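PDB 4GM2: ATP-dependent Clp protease proteolytic subunit from Plasmodium falciparum, which forms the inactive subunit of the apicoplast-localized caseinolytic (Clp) protease complex, in a family generally associated with ATP-dependent, serine-type proteolysis. Local coordinates for residues L25-L33 and I45-S56; I92-T101 and I113-G121. One frame throughout, in Å; residues are numbered along the deposited sequence.

Interaction 1 (L25-L33 and I45-S56); sequences LLSKRIIFL and IISQLLYLEYES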
ATOM      1  N   LEU A  25      17.186 -10.619   5.652  1.00 76.21           N
ATOM      2  CA  LEU A  25      18.527 -10.910   5.156  1.00 71.37           C
ATOM      3  C   LEU A  25      19.571  -9.939   5.713  1.00 69.02           C
ATOM      4  O   LEU A  25      20.700 -10.338   6.004  1.00 68.20           O
ATOM      5  CB  LEU A  25      18.546 -10.916   3.628  1.00 71.22           C
ATOM      6  CG  LEU A  25      18.614 -12.267   2.904  1.00 71.90           C
ATOM      7  CD1 LEU A  25      17.820 -13.367   3.591  1.00 71.42           C
ATOM      8  CD2 LEU A  25      18.151 -12.094   1.467  1.00 73.18           C
ATOM      9  N   LEU A  26      19.188  -8.675   5.876  1.00 66.64           N
ATOM     10  CA  LEU A  26      20.074  -7.674   6.467  1.00 65.23           C
ATOM     11  C   LEU A  26      20.451  -7.983   7.909  1.00 67.18           C
ATOM     12  O   LEU A  26      21.571  -7.685   8.329  1.00 68.87           O
ATOM     13  CB  LEU A  26      19.453  -6.280   6.410  1.00 65.00           C
ATOM     14  CG  LEU A  26      19.935  -5.275   5.368  1.00 63.42           C
ATOM     15  CD1 LEU A  26      19.555  -3.888   5.848  1.00 64.53           C
ATOM     16  CD2 LEU A  26      21.436  -5.360   5.126  1.00 62.44           C
ATOM     17  N   SER A  27      19.516  -8.563   8.661  1.00 68.68           N
ATOM     18  CA  SER A  27      19.743  -8.907  10.066  1.00 69.47           C
ATOM     19  C   SER A  27      20.872  -9.933  10.228  1.00 69.72           C
ATOM     20  O   SER A  27      21.469 -10.044  11.304  1.00 72.12           O
ATOM     21  CB  SER A  27      18.449  -9.416  10.708  1.00 72.66           C
ATOM     22  OG  SER A  27      18.124 -10.729  10.272  1.00 76.09           O
ATOM     23  N   LYS A  28      21.156 -10.661   9.146  1.00 66.94           N
ATOM     24  CA  LYS A  28      22.217 -11.665   9.089  1.00 65.01           C
ATOM     25  C   LYS A  28      23.452 -11.143   8.349  1.00 64.29           C
ATOM     26  O   LYS A  28      24.378 -11.909   8.040  1.00 64.39           O
ATOM     27  CB  LYS A  28      21.701 -12.929   8.384  1.00 66.46           C
ATOM     28  CG  LYS A  28      20.548 -13.629   9.085  1.00 70.96           C
ATOM     29  CD  LYS A  28      21.027 -14.406  10.301  1.00 73.62           C
ATOM     30  CE  LYS A  28      19.925 -14.543  11.338  1.00 76.97           C
ATOM     31  NZ  LYS A  28      20.427 -15.235  12.559  1.00 79.48           N
ATOM     32  N   ARG A  29      23.461  -9.841   8.062  1.00 62.79           N
ATOM     33  CA  ARG A  29      24.523  -9.199   7.272  1.00 61.21           C
ATOM     34  C   ARG A  29      24.646  -9.787   5.856  1.00 61.84           C
ATOM     35  O   ARG A  29      25.748  -9.944   5.316  1.00 63.48           O
ATOM     36  CB  ARG A  29      25.864  -9.222   8.016  1.00 60.27           C
ATOM     37  CG  ARG A  29      25.868  -8.395   9.287  1.00 62.38           C
ATOM     38  CD  ARG A  29      27.207  -8.449  10.010  1.00 64.40           C
ATOM     39  NE  ARG A  29      28.219  -7.549   9.447  1.00 63.03           N
ATOM     40  CZ  ARG A  29      28.220  -6.223   9.585  1.00 63.70           C
ATOM     41  NH1 ARG A  29      27.250  -5.608  10.252  1.00 63.37           N
ATOM     42  NH2 ARG A  29      29.189  -5.501   9.037  1.00 62.75           N
ATOM     43  N   ILE A  30      23.502 -10.104   5.258  1.00 62.02           N
ATOM     44  CA  ILE A  30      23.466 -10.596   3.883  1.00 62.46           C
ATOM     45  C   ILE A  30      22.913  -9.536   2.931  1.00 60.13           C
ATOM     46  O   ILE A  30      21.859  -8.945   3.174  1.00 63.07           O
ATOM     47  CB  ILE A  30      22.644 -11.904   3.762  1.00 63.23           C
ATOM     48  CG1 ILE A  30      23.259 -13.010   4.626  1.00 61.82           C
ATOM     49  CG2 ILE A  30      22.552 -12.354   2.308  1.00 64.05           C
ATOM     50  CD1 ILE A  30      22.385 -14.235   4.783  1.00 62.72           C
ATOM     51  N   ILE A  31      23.646  -9.286   1.856  1.00 59.12           N
ATOM     52  CA  ILE A  31      23.131  -8.519   0.726  1.00 58.62           C
ATOM     53  C   ILE A  31      22.999  -9.503  -0.430  1.00 60.00           C
ATOM     54  O   ILE A  31      23.987 -10.134  -0.840  1.00 63.05           O
ATOM     55  CB  ILE A  31      24.068  -7.354   0.336  1.00 55.93           C
ATOM     56  CG1 ILE A  31      24.141  -6.327   1.462  1.00 54.20           C
ATOM     57  CG2 ILE A  31      23.582  -6.678  -0.936  1.00 57.49           C
ATOM     58  CD1 ILE A  31      25.365  -5.444   1.399  1.00 55.06           C
ATOM     59  N   PHE A  32      21.781  -9.652  -0.940  1.00 58.92           N
ATOM     60  CA  PHE A  32      21.532 -10.597  -2.025  1.00 61.18           C
ATOM     61  C   PHE A  32      21.183  -9.876  -3.325  1.00 62.22           C
ATOM     62  O   PHE A  32      20.037  -9.479  -3.530  1.00 65.97           O
ATOM     63  CB  PHE A  32      20.439 -11.601  -1.613  1.00 61.50           C
ATOM     64  CG  PHE A  32      20.130 -12.658  -2.650  1.00 62.47           C
ATOM     65  CD1 PHE A  32      21.043 -12.983  -3.658  1.00 62.07           C
ATOM     66  CD2 PHE A  32      18.927 -13.358  -2.593  1.00 62.76           C
ATOM     67  CE1 PHE A  32      20.748 -13.962  -4.598  1.00 62.96           C
ATOM     68  CE2 PHE A  32      18.628 -14.339  -3.529  1.00 64.37           C
ATOM     69  CZ  PHE A  32      19.541 -14.644  -4.531  1.00 64.56           C
ATOM     70  N   LEU A  33      22.178  -9.696  -4.194  1.00 60.75           N
ATOM     71  CA  LEU A  33      21.921  -9.168  -5.533  1.00 62.21           C
ATOM     72  C   LEU A  33      21.376 -10.298  -6.387  1.00 64.91           C
ATOM     73  O   LEU A  33      22.094 -11.252  -6.687  1.00 66.87           O
ATOM     74  CB  LEU A  33      23.188  -8.575  -6.159  1.00 61.37           C
ATOM     75  CG  LEU A  33      23.148  -8.205  -7.655  1.00 62.15           C
ATOM     76  CD1 LEU A  33      22.063  -7.185  -7.968  1.00 61.80           C
ATOM     77  CD2 LEU A  33      24.501  -7.702  -8.138  1.00 60.39           C
ATOM     78  N   ILE A  45      22.507  -1.416  -2.665  1.00 63.82           N
ATOM     79  CA  ILE A  45      23.730  -2.111  -2.270  1.00 60.33           C
ATOM     80  C   ILE A  45      24.622  -1.192  -1.433  1.00 60.94           C
ATOM     81  O   ILE A  45      25.071  -1.574  -0.350  1.00 63.50           O
ATOM     82  CB  ILE A  45      24.496  -2.652  -3.494  1.00 59.09           C
ATOM     83  CG1 ILE A  45      23.672  -3.741  -4.190  1.00 59.85           C
ATOM     84  CG2 ILE A  45      25.861  -3.197  -3.087  1.00 57.57           C
ATOM     85  CD1 ILE A  45      24.117  -4.059  -5.605  1.00 59.65           C
ATOM     86  N   ILE A  46      24.863   0.019  -1.930  1.00 60.08           N
ATOM     87  CA  ILE A  46      25.661   1.001  -1.200  1.00 60.09           C
ATOM     88  C   ILE A  46      25.011   1.346   0.144  1.00 61.19           C
ATOM     89  O   ILE A  46      25.691   1.397   1.171  1.00 63.57           O
ATOM     90  CB  ILE A  46      25.930   2.268  -2.044  1.00 61.39           C
ATOM     91  CG1 ILE A  46      26.854   1.926  -3.219  1.00 63.17           C
ATOM     92  CG2 ILE A  46      26.554   3.368  -1.196  1.00 60.00           C
ATOM     93  CD1 ILE A  46      26.883   2.965  -4.323  1.00 67.47           C
ATOM     94  N   SER A  47      23.695   1.557   0.137  1.00 61.16           N
ATOM     95  CA  SER A  47      22.969   1.870   1.365  1.00 61.90           C
ATOM     96  C   SER A  47      23.104   0.765   2.408  1.00 61.65           C
ATOM     97  O   SER A  47      23.330   1.047   3.583  1.00 61.17           O
ATOM     98  CB  SER A  47      21.496   2.142   1.073  1.00 62.67           C
ATOM     99  OG  SER A  47      21.351   3.360   0.373  1.00 67.17           O
ATOM    100  N   GLN A  48      22.975  -0.484   1.965  1.00 60.32           N
ATOM    101  CA  GLN A  48      23.080  -1.635   2.846  1.00 61.47           C
ATOM    102  C   GLN A  48      24.504  -1.843   3.352  1.00 63.20           C
ATOM    103  O   GLN A  48      24.704  -2.206   4.518  1.00 62.76           O
ATOM    104  CB  GLN A  48      22.569  -2.889   2.152  1.00 63.57           C
ATOM    105  CG  GLN A  48      21.052  -2.988   2.107  1.00 64.72           C
ATOM    106  CD  GLN A  48      20.581  -4.058   1.148  1.00 66.30           C
ATOM    107  OE1 GLN A  48      20.814  -5.248   1.361  1.00 70.23           O
ATOM    108  NE2 GLN A  48      19.921  -3.640   0.082  1.00 67.01           N
ATOM    109  N   LEU A  49      25.484  -1.608   2.477  1.00 62.63           N
ATOM    110  CA  LEU A  49      26.896  -1.644   2.867  1.00 61.45           C
ATOM    111  C   LEU A  49      27.214  -0.611   3.948  1.00 61.94           C
ATOM    112  O   LEU A  49      27.806  -0.946   4.980  1.00 64.33           O
ATOM    113  CB  LEU A  49      27.812  -1.464   1.657  1.00 58.97           C
ATOM    114  CG  LEU A  49      28.027  -2.717   0.803  1.00 60.62           C
ATOM    115  CD1 LEU A  49      28.726  -2.369  -0.503  1.00 59.50           C
ATOM    116  CD2 LEU A  49      28.799  -3.791   1.562  1.00 60.79           C
ATOM    117  N   LEU A  50      26.802   0.634   3.716  1.00 60.25           N
ATOM    118  CA  LEU A  50      26.984   1.692   4.705  1.00 61.63           C
ATOM    119  C   LEU A  50      26.243   1.375   6.005  1.00 63.07           C
ATOM    120  O   LEU A  50      26.781   1.568   7.093  1.00 64.05           O
ATOM    121  CB  LEU A  50      26.532   3.046   4.157  1.00 61.37           C
ATOM    122  CG  LEU A  50      27.302   3.663   2.991  1.00 60.84           C
ATOM    123  CD1 LEU A  50      26.535   4.875   2.504  1.00 64.35           C
ATOM    124  CD2 LEU A  50      28.727   4.043   3.366  1.00 61.29           C
ATOM    125  N   TYR A  51      25.020   0.868   5.887  1.00 63.82           N
ATOM    126  CA  TYR A  51      24.230   0.544   7.071  1.00 64.22           C
ATOM    127  C   TYR A  51      24.891  -0.528   7.925  1.00 62.51           C
ATOM    128  O   TYR A  51      24.983  -0.373   9.138  1.00 62.65           O
ATOM    129  CB  TYR A  51      22.802   0.128   6.715  1.00 65.03           C
ATOM    130  CG  TYR A  51      22.047  -0.393   7.913  1.00 67.42           C
ATOM    131  CD1 TYR A  51      21.475   0.482   8.831  1.00 69.88           C
ATOM    132  CD2 TYR A  51      21.929  -1.764   8.143  1.00 67.19           C
ATOM    133  CE1 TYR A  51      20.797   0.008   9.941  1.00 72.57           C
ATOM    134  CE2 TYR A  51      21.256  -2.246   9.249  1.00 69.40           C
ATOM    135  CZ  TYR A  51      20.691  -1.357  10.143  1.00 72.86           C
ATOM    136  OH  TYR A  51      20.016  -1.835  11.241  1.00 78.27           O
ATOM    137  N   LEU A  52      25.340  -1.608   7.285  1.00 61.71           N
ATOM    138  CA  LEU A  52      25.961  -2.729   7.993  1.00 61.02           C
ATOM    139  C   LEU A  52      27.277  -2.329   8.651  1.00 62.13           C
ATOM    140  O   LEU A  52      27.557  -2.735   9.780  1.00 61.66           O
ATOM    141  CB  LEU A  52      26.168  -3.931   7.063  1.00 57.81           C
ATOM    142  CG  LEU A  52      24.900  -4.645   6.581  1.00 57.36           C
ATOM    143  CD1 LEU A  52      25.233  -5.646   5.489  1.00 54.47           C
ATOM    144  CD2 LEU A  52      24.163  -5.323   7.728  1.00 58.60           C
ATOM    145  N   GLU A  53      28.072  -1.532   7.938  1.00 61.44           N
ATOM    146  CA  GLU A  53      29.342  -1.042   8.457  1.00 63.16           C
ATOM    147  C   GLU A  53      29.150  -0.182   9.710  1.00 66.33           C
ATOM    148  O   GLU A  53      29.946  -0.279  10.642  1.00 69.54           O
ATOM    149  CB  GLU A  53      30.116  -0.281   7.371  1.00 62.02           C
ATOM    150  CG  GLU A  53      31.349   0.480   7.858  1.00 63.43           C
ATOM    151  CD  GLU A  53      32.526  -0.414   8.233  1.00 64.04           C
ATOM    152  OE1 GLU A  53      32.473  -1.630   7.995  1.00 62.61           O
ATOM    153  OE2 GLU A  53      33.528   0.100   8.761  1.00 67.17           O
ATOM    154  N   TYR A  54      28.098   0.643   9.718  1.00 67.99           N
ATOM    155  CA  TYR A  54      27.753   1.512  10.853  1.00 72.08           C
ATOM    156  C   TYR A  54      27.198   0.728  12.037  1.00 74.11           C
ATOM    157  O   TYR A  54      27.379   1.111  13.196  1.00 76.23           O
ATOM    158  CB  TYR A  54      26.728   2.570  10.429  1.00 72.78           C
ATOM    159  CG  TYR A  54      27.327   3.879   9.962  1.00 77.55           C
ATOM    160  CD1 TYR A  54      27.280   5.017  10.774  1.00 79.32           C
ATOM    161  CD2 TYR A  54      27.942   3.989   8.706  1.00 77.19           C
ATOM    162  CE1 TYR A  54      27.823   6.224  10.350  1.00 80.53           C
ATOM    163  CE2 TYR A  54      28.490   5.190   8.275  1.00 77.42           C
ATOM    164  CZ  TYR A  54      28.428   6.303   9.100  1.00 79.68           C
ATOM    165  OH  TYR A  54      28.970   7.497   8.682  1.00 80.12           O
ATOM    166  N   GLU A  55      26.508  -0.364  11.732  1.00 74.83           N
ATOM    167  CA  GLU A  55      25.918  -1.211  12.755  1.00 77.76           C
ATOM    168  C   GLU A  55      27.007  -2.008  13.476  1.00 77.13           C
ATOM    169  O   GLU A  55      27.017  -2.063  14.702  1.00 79.92           O
ATOM    170  CB  GLU A  55      24.876  -2.141  12.128  1.00 80.55           C
ATOM    171  CG  GLU A  55      23.586  -2.258  12.918  1.00 87.84           C
ATOM    172  CD  GLU A  55      23.718  -3.157  14.129  1.00 97.38           C
ATOM    173  OE1 GLU A  55      23.201  -2.782  15.204  1.00103.63           O
ATOM    174  OE2 GLU A  55      24.338  -4.239  14.009  1.00102.30           O
ATOM    175  N   SER A  56      27.921  -2.602  12.707  1.00 74.81           N
ATOM    176  CA  SER A  56      29.032  -3.397  13.240  1.00 74.70           C
ATOM    177  C   SER A  56      30.292  -3.197  12.404  1.00 76.06           C
ATOM    178  O   SER A  56      30.265  -3.319  11.177  1.00 75.27           O
ATOM    179  CB  SER A  56      28.670  -4.877  13.293  1.00 73.12           C
ATOM    180  OG  SER A  56      27.541  -5.082  14.112  1.00 74.38           O
TER
HETATM  181  O   HOH W   1      24.463  -6.311  11.533  1.00 65.93           O
HETATM  182  O   HOH W   2      19.691  -8.085   0.111  1.00 75.55           O
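Arg-29 and Leu-52 join the start of strand 30-33 to helix 39-55, the first two elements of a beta-alpha-beta unit in the Clp protease fold; strand and helix segments run nearly antiparallel, at 171°, with axes 9.5 Å apart. Arg-29, with positive phi, is the C-prime residue of the Schellman motif that ends the short helix before the strand. A bend at chi3 (81°) turns its guanidinium onto the last turn of helix 39-55. There NH1 donates to Leu-52 O over 2.9 Å, with an N-H...O angle of 156°. The oxygen lies in the guanidinium plane, whereas NH1 sits above the carbonyl plane, and Ser-56 N reaches the same oxygen from the other face. NH2 adds weak bonds to Leu-52 O and Ser-56 O. Leu-52 CB, 3.8 Å from Arg-29 NH1, lies over one face of the group and Ser-56 CB, 3.4 Å from the same NH1, over the opposite one. Since NE and NH2 also bond to Pro-60 O and Lys-59 O, the rotation of the group is well fixed.

Earlier, Leu-26 points at the helix: CD2 meets Leu-52 CD2 at 3.8 Å and CD1 reaches Tyr-51 CD2 at 3.9 Å, with Gln-48 CG beside both methyls. With CG1 beside the backbone N and the chain extended beyond it, Ile-31 brings CD1 onto the helix surface, 3.8 Å from Leu-49 CD2, the side chains crossing at roughly right angles. Gln-48 slides past Ile-31 in the opposite direction, and its OE1 accepts from a water whose oxygen accepts from Phe-32 N over 2.8 Å.

Interaction 2 (I92-T101 and I113-G121); sequences INYISSDVYT and ILASSGKKG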
ATOM      1  N   ILE A  92      33.322  -0.815  -0.813  1.00 63.78           N
ATOM      2  CA  ILE A  92      33.807  -2.105  -0.323  1.00 62.94           C
ATOM      3  C   ILE A  92      35.255  -1.969   0.144  1.00 66.39           C
ATOM      4  O   ILE A  92      35.646  -2.535   1.171  1.00 71.99           O
ATOM      5  CB  ILE A  92      33.681  -3.207  -1.402  1.00 62.20           C
ATOM      6  CG1 ILE A  92      32.208  -3.607  -1.586  1.00 59.49           C
ATOM      7  CG2 ILE A  92      34.525  -4.425  -1.043  1.00 60.81           C
ATOM      8  CD1 ILE A  92      31.941  -4.501  -2.779  1.00 55.40           C
ATOM      9  N   ASN A  93      36.038  -1.197  -0.605  1.00 65.76           N
ATOM     10  CA  ASN A  93      37.439  -0.968  -0.275  1.00 66.49           C
ATOM     11  C   ASN A  93      37.657  -0.001   0.894  1.00 67.69           C
ATOM     12  O   ASN A  93      38.682  -0.076   1.568  1.00 68.66           O
ATOM     13  CB  ASN A  93      38.216  -0.502  -1.510  1.00 65.25           C
ATOM     14  CG  ASN A  93      38.431  -1.614  -2.529  1.00 64.44           C
ATOM     15  OD1 ASN A  93      38.266  -2.795  -2.232  1.00 64.41           O
ATOM     16  ND2 ASN A  93      38.811  -1.230  -3.742  1.00 66.17           N
ATOM     17  N   TYR A  94      36.706   0.903   1.131  1.00 67.70           N
ATOM     18  CA  TYR A  94      36.824   1.862   2.239  1.00 66.89           C
ATOM     19  C   TYR A  94      36.451   1.236   3.573  1.00 65.84           C
ATOM     20  O   TYR A  94      37.199   1.374   4.535  1.00 68.47           O
ATOM     21  CB  TYR A  94      35.979   3.128   2.013  1.00 67.88           C
ATOM     22  CG  TYR A  94      35.803   3.987   3.262  1.00 66.87           C
ATOM     23  OH  TYR A  94      32.008   6.177   5.053  1.00 74.96           O
ATOM     24  N   ILE A  95      35.301   0.560   3.624  1.00 62.55           N
ATOM     25  CA  ILE A  95      34.764   0.037   4.885  1.00 62.03           C
ATOM     26  C   ILE A  95      35.666  -1.028   5.510  1.00 64.49           C
ATOM     27  O   ILE A  95      36.386  -1.736   4.801  1.00 65.17           O
ATOM     28  CB  ILE A  95      33.313  -0.496   4.755  1.00 59.29           C
ATOM     29  CG1 ILE A  95      33.232  -1.688   3.797  1.00 56.70           C
ATOM     30  CG2 ILE A  95      32.359   0.621   4.354  1.00 58.45           C
ATOM     31  CD1 ILE A  95      31.943  -2.474   3.920  1.00 55.19           C
ATOM     32  N   SER A  96      35.618  -1.130   6.837  1.00 65.01           N
ATOM     33  CA  SER A  96      36.486  -2.051   7.564  1.00 65.50           C
ATOM     34  C   SER A  96      35.995  -3.489   7.493  1.00 65.70           C
ATOM     35  O   SER A  96      36.797  -4.422   7.580  1.00 68.64           O
ATOM     36  CB  SER A  96      36.637  -1.617   9.017  1.00 66.51           C
ATOM     37  OG  SER A  96      35.385  -1.576   9.664  1.00 64.66           O
ATOM     38  N   SER A  97      34.682  -3.657   7.345  1.00 64.32           N
ATOM     39  CA  SER A  97      34.076  -4.978   7.230  1.00 63.08           C
ATOM     40  C   SER A  97      34.484  -5.615   5.916  1.00 63.53           C
ATOM     41  O   SER A  97      34.305  -5.016   4.857  1.00 68.64           O
ATOM     42  CB  SER A  97      32.552  -4.880   7.291  1.00 61.64           C
ATOM     43  OG  SER A  97      32.102  -4.450   8.562  1.00 62.72           O
ATOM     44  N   ASP A  98      35.057  -6.812   5.993  1.00 64.69           N
ATOM     45  CA  ASP A  98      35.360  -7.599   4.803  1.00 63.63           C
ATOM     46  C   ASP A  98      34.043  -7.994   4.170  1.00 62.48           C
ATOM     47  O   ASP A  98      33.102  -8.353   4.878  1.00 63.83           O
ATOM     48  CB  ASP A  98      36.149  -8.867   5.163  1.00 65.44           C
ATOM     49  CG  ASP A  98      37.523  -8.569   5.750  1.00 68.74           C
ATOM     50  OD1 ASP A  98      38.091  -7.495   5.458  1.00 69.82           O
ATOM     51  OD2 ASP A  98      38.047  -9.422   6.500  1.00 70.39           O
ATOM     52  N   VAL A  99      33.959  -7.923   2.846  1.00 62.27           N
ATOM     53  CA  VAL A  99      32.789  -8.476   2.168  1.00 62.44           C
ATOM     54  C   VAL A  99      33.172  -9.731   1.379  1.00 64.55           C
ATOM     55  O   VAL A  99      34.069  -9.703   0.527  1.00 66.33           O
ATOM     56  CB  VAL A  99      31.977  -7.431   1.339  1.00 59.46           C
ATOM     57  CG1 VAL A  99      32.346  -6.003   1.726  1.00 59.21           C
ATOM     58  CG2 VAL A  99      32.129  -7.634  -0.155  1.00 58.85           C
ATOM     59  N   TYR A 100      32.518 -10.840   1.713  1.00 63.41           N
ATOM     60  CA  TYR A 100      32.697 -12.089   0.987  1.00 63.87           C
ATOM     61  C   TYR A 100      31.673 -12.111  -0.134  1.00 63.65           C
ATOM     62  O   TYR A 100      30.534 -11.701   0.071  1.00 64.60           O
ATOM     63  CB  TYR A 100      32.476 -13.300   1.904  1.00 65.66           C
ATOM     64  CG  TYR A 100      33.279 -13.327   3.196  1.00 67.24           C
ATOM     65  CD1 TYR A 100      34.422 -12.534   3.367  1.00 66.73           C
ATOM     66  CD2 TYR A 100      32.914 -14.185   4.237  1.00 67.70           C
ATOM     67  CE1 TYR A 100      35.155 -12.574   4.543  1.00 68.34           C
ATOM     68  CE2 TYR A 100      33.641 -14.235   5.418  1.00 68.40           C
ATOM     69  CZ  TYR A 100      34.761 -13.430   5.567  1.00 70.96           C
ATOM     70  OH  TYR A 100      35.487 -13.477   6.741  1.00 73.96           O
ATOM     71  N   THR A 101      32.071 -12.582  -1.312  1.00 64.20           N
ATOM     72  CA  THR A 101      31.137 -12.708  -2.435  1.00 63.55           C
ATOM     73  C   THR A 101      30.829 -14.174  -2.750  1.00 66.21           C
ATOM     74  O   THR A 101      31.710 -15.037  -2.661  1.00 67.78           O
ATOM     75  CB  THR A 101      31.636 -11.984  -3.704  1.00 63.16           C
ATOM     76  OG1 THR A 101      32.967 -12.409  -4.015  1.00 68.52           O
ATOM     77  CG2 THR A 101      31.632 -10.479  -3.506  1.00 61.22           C
ATOM     78  N   ILE A 113      32.637  -8.077 -12.250  1.00 70.84           N
ATOM     79  CA  ILE A 113      33.560  -7.145 -11.600  1.00 69.87           C
ATOM     80  C   ILE A 113      33.278  -7.111 -10.098  1.00 67.53           C
ATOM     81  O   ILE A 113      34.194  -7.216  -9.270  1.00 67.52           O
ATOM     82  CB  ILE A 113      33.415  -5.721 -12.187  1.00 70.13           C
ATOM     83  CG1 ILE A 113      33.849  -5.703 -13.655  1.00 72.58           C
ATOM     84  CG2 ILE A 113      34.214  -4.709 -11.375  1.00 70.04           C
ATOM     85  CD1 ILE A 113      33.350  -4.505 -14.431  1.00 73.06           C
ATOM     86  N   LEU A 114      31.999  -6.977  -9.764  1.00 65.70           N
ATOM     87  CA  LEU A 114      31.554  -6.945  -8.381  1.00 64.68           C
ATOM     88  C   LEU A 114      31.945  -8.212  -7.628  1.00 64.52           C
ATOM     89  O   LEU A 114      32.493  -8.133  -6.531  1.00 63.54           O
ATOM     90  CB  LEU A 114      30.042  -6.728  -8.312  1.00 64.36           C
ATOM     91  CG  LEU A 114      29.485  -6.356  -6.941  1.00 62.72           C
ATOM     92  CD1 LEU A 114      30.205  -5.135  -6.387  1.00 60.16           C
ATOM     93  CD2 LEU A 114      27.986  -6.117  -7.033  1.00 63.00           C
ATOM     94  N   ALA A 115      31.671  -9.370  -8.227  1.00 64.03           N
ATOM     95  CA  ALA A 115      32.012 -10.657  -7.622  1.00 65.62           C
ATOM     96  C   ALA A 115      33.515 -10.803  -7.324  1.00 67.58           C
ATOM     97  O   ALA A 115      33.899 -11.253  -6.242  1.00 70.08           O
ATOM     98  CB  ALA A 115      31.516 -11.802  -8.493  1.00 65.36           C
ATOM     99  N   SER A 116      34.354 -10.408  -8.278  1.00 66.84           N
ATOM    100  CA  SER A 116      35.807 -10.504  -8.125  1.00 67.30           C
ATOM    101  C   SER A 116      36.366  -9.476  -7.137  1.00 65.92           C
ATOM    102  O   SER A 116      37.556  -9.505  -6.807  1.00 67.16           O
ATOM    103  CB  SER A 116      36.493 -10.328  -9.479  1.00 68.26           C
ATOM    104  OG  SER A 116      36.235  -9.032 -10.005  1.00 69.53           O
ATOM    105  N   SER A 117      35.511  -8.566  -6.678  1.00 61.95           N
ATOM    106  CA  SER A 117      35.953  -7.482  -5.810  1.00 61.93           C
ATOM    107  C   SER A 117      35.884  -7.851  -4.328  1.00 61.46           C
ATOM    108  O   SER A 117      36.298  -7.071  -3.473  1.00 61.99           O
ATOM    109  CB  SER A 117      35.170  -6.202  -6.108  1.00 62.08           C
ATOM    110  OG  SER A 117      35.470  -5.723  -7.414  1.00 65.14           O
ATOM    111  N   GLY A 118      35.376  -9.047  -4.034  1.00 61.76           N
ATOM    112  CA  GLY A 118      35.334  -9.563  -2.671  1.00 61.01           C
ATOM    113  C   GLY A 118      36.735  -9.791  -2.137  1.00 64.47           C
ATOM    114  O   GLY A 118      37.700  -9.844  -2.908  1.00 65.13           O
ATOM    115  N   LYS A 119      36.848  -9.916  -0.815  1.00 64.87           N
ATOM    116  CA  LYS A 119      38.131 -10.150  -0.159  1.00 67.31           C
ATOM    117  C   LYS A 119      38.826 -11.369  -0.763  1.00 70.01           C
ATOM    118  O   LYS A 119      38.207 -12.422  -0.933  1.00 69.68           O
ATOM    119  CB  LYS A 119      37.931 -10.338   1.350  1.00 67.90           C
ATOM    120  CG  LYS A 119      39.223 -10.451   2.147  1.00 70.82           C
ATOM    121  CD  LYS A 119      38.964 -10.992   3.544  1.00 72.27           C
ATOM    122  CE  LYS A 119      40.235 -11.062   4.374  1.00 75.46           C
ATOM    123  NZ  LYS A 119      40.830  -9.719   4.626  1.00 78.44           N
ATOM    124  N   LYS A 120      40.105 -11.218  -1.100  1.00 74.89           N
ATOM    125  CA  LYS A 120      40.873 -12.332  -1.646  1.00 80.30           C
ATOM    126  C   LYS A 120      40.932 -13.488  -0.657  1.00 79.41           C
ATOM    127  O   LYS A 120      41.296 -13.311   0.510  1.00 78.62           O
ATOM    128  CB  LYS A 120      42.274 -11.903  -2.083  1.00 87.31           C
ATOM    129  CG  LYS A 120      42.291 -11.207  -3.437  1.00 96.67           C
ATOM    130  CD  LYS A 120      43.649 -11.315  -4.117  1.00105.24           C
ATOM    131  CE  LYS A 120      43.654 -10.605  -5.466  1.00104.57           C
ATOM    132  NZ  LYS A 120      43.539  -9.126  -5.325  1.00102.34           N
ATOM    133  N   GLY A 121      40.545 -14.663  -1.144  1.00 77.94           N
ATOM    134  CA  GLY A 121      40.442 -15.866  -0.330  1.00 77.99           C
ATOM    135  C   GLY A 121      38.996 -16.168  -0.011  1.00 77.21           C
ATOM    136  O   GLY A 121      38.654 -17.294   0.352  1.00 80.13           O
TER
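Leu-114 opens the contact from helix 110-116: its CD1 touches Ile-92 CD1 at 4.1 Å, the two side chains crossing at about a right angle. Next, Ala-115 offers its carbonyl oxygen to Thr-101 OG1, which donates over 2.7 Å in the carbonyl plane, on a lone pair; with chi1 at 52° the hydroxyl lies between the backbone N and the carbonyl carbon of Thr-101. The hydroxyls of Ser-116 and Ser-117 turn back to Ile-113 O from opposite faces of its plane, while Ser-117 O packs against Ile-92 CG2. At Gly-118 the backbone itself comes up to the strand, its CA 3.4 Å from Val-99 O. Lys-119 N then donates to that oxygen over 3.1 Å, nearly along the C=O axis. The Lys-119 chain runs out extended, so that CD and CE lie against the Asp-98 carboxylate, and the bend at chi4 (64°) then turns NZ back to it. NZ ends in a salt bridge whose bond to Asp-98 OD2, at 3.4 Å, is weak. Beyond Gly-121 the chain enters strand 123-125, the parallel neighbour of strand 99-103 reached through helix 110-116, as in a beta-alpha-beta crossover, here with the short strand 106-108 inserted before the helix.

In the fold
From the N terminus, interaction 1 closes first: strand 30-33, outermost within this chain in the parallel sheet, is joined to helix 39-55 before the chain enters strand 61-67. Interaction 2 closes later, tying the end of helix 81-94 and strand 99-103 to the exit of helix 110-116. The two loops are in series, neither nested nor crossed, with centres about 13 Å apart. They touch directly: the carboxylate of Glu-53 probably bonds to the hydroxyls of Ser-96 and Ser-97, and Ile-92 packs on Leu-49. Helix 39-55 is thus linked to helix 81-94 and to the loop that follows it, and both contacts also touch a neighbouring subunit.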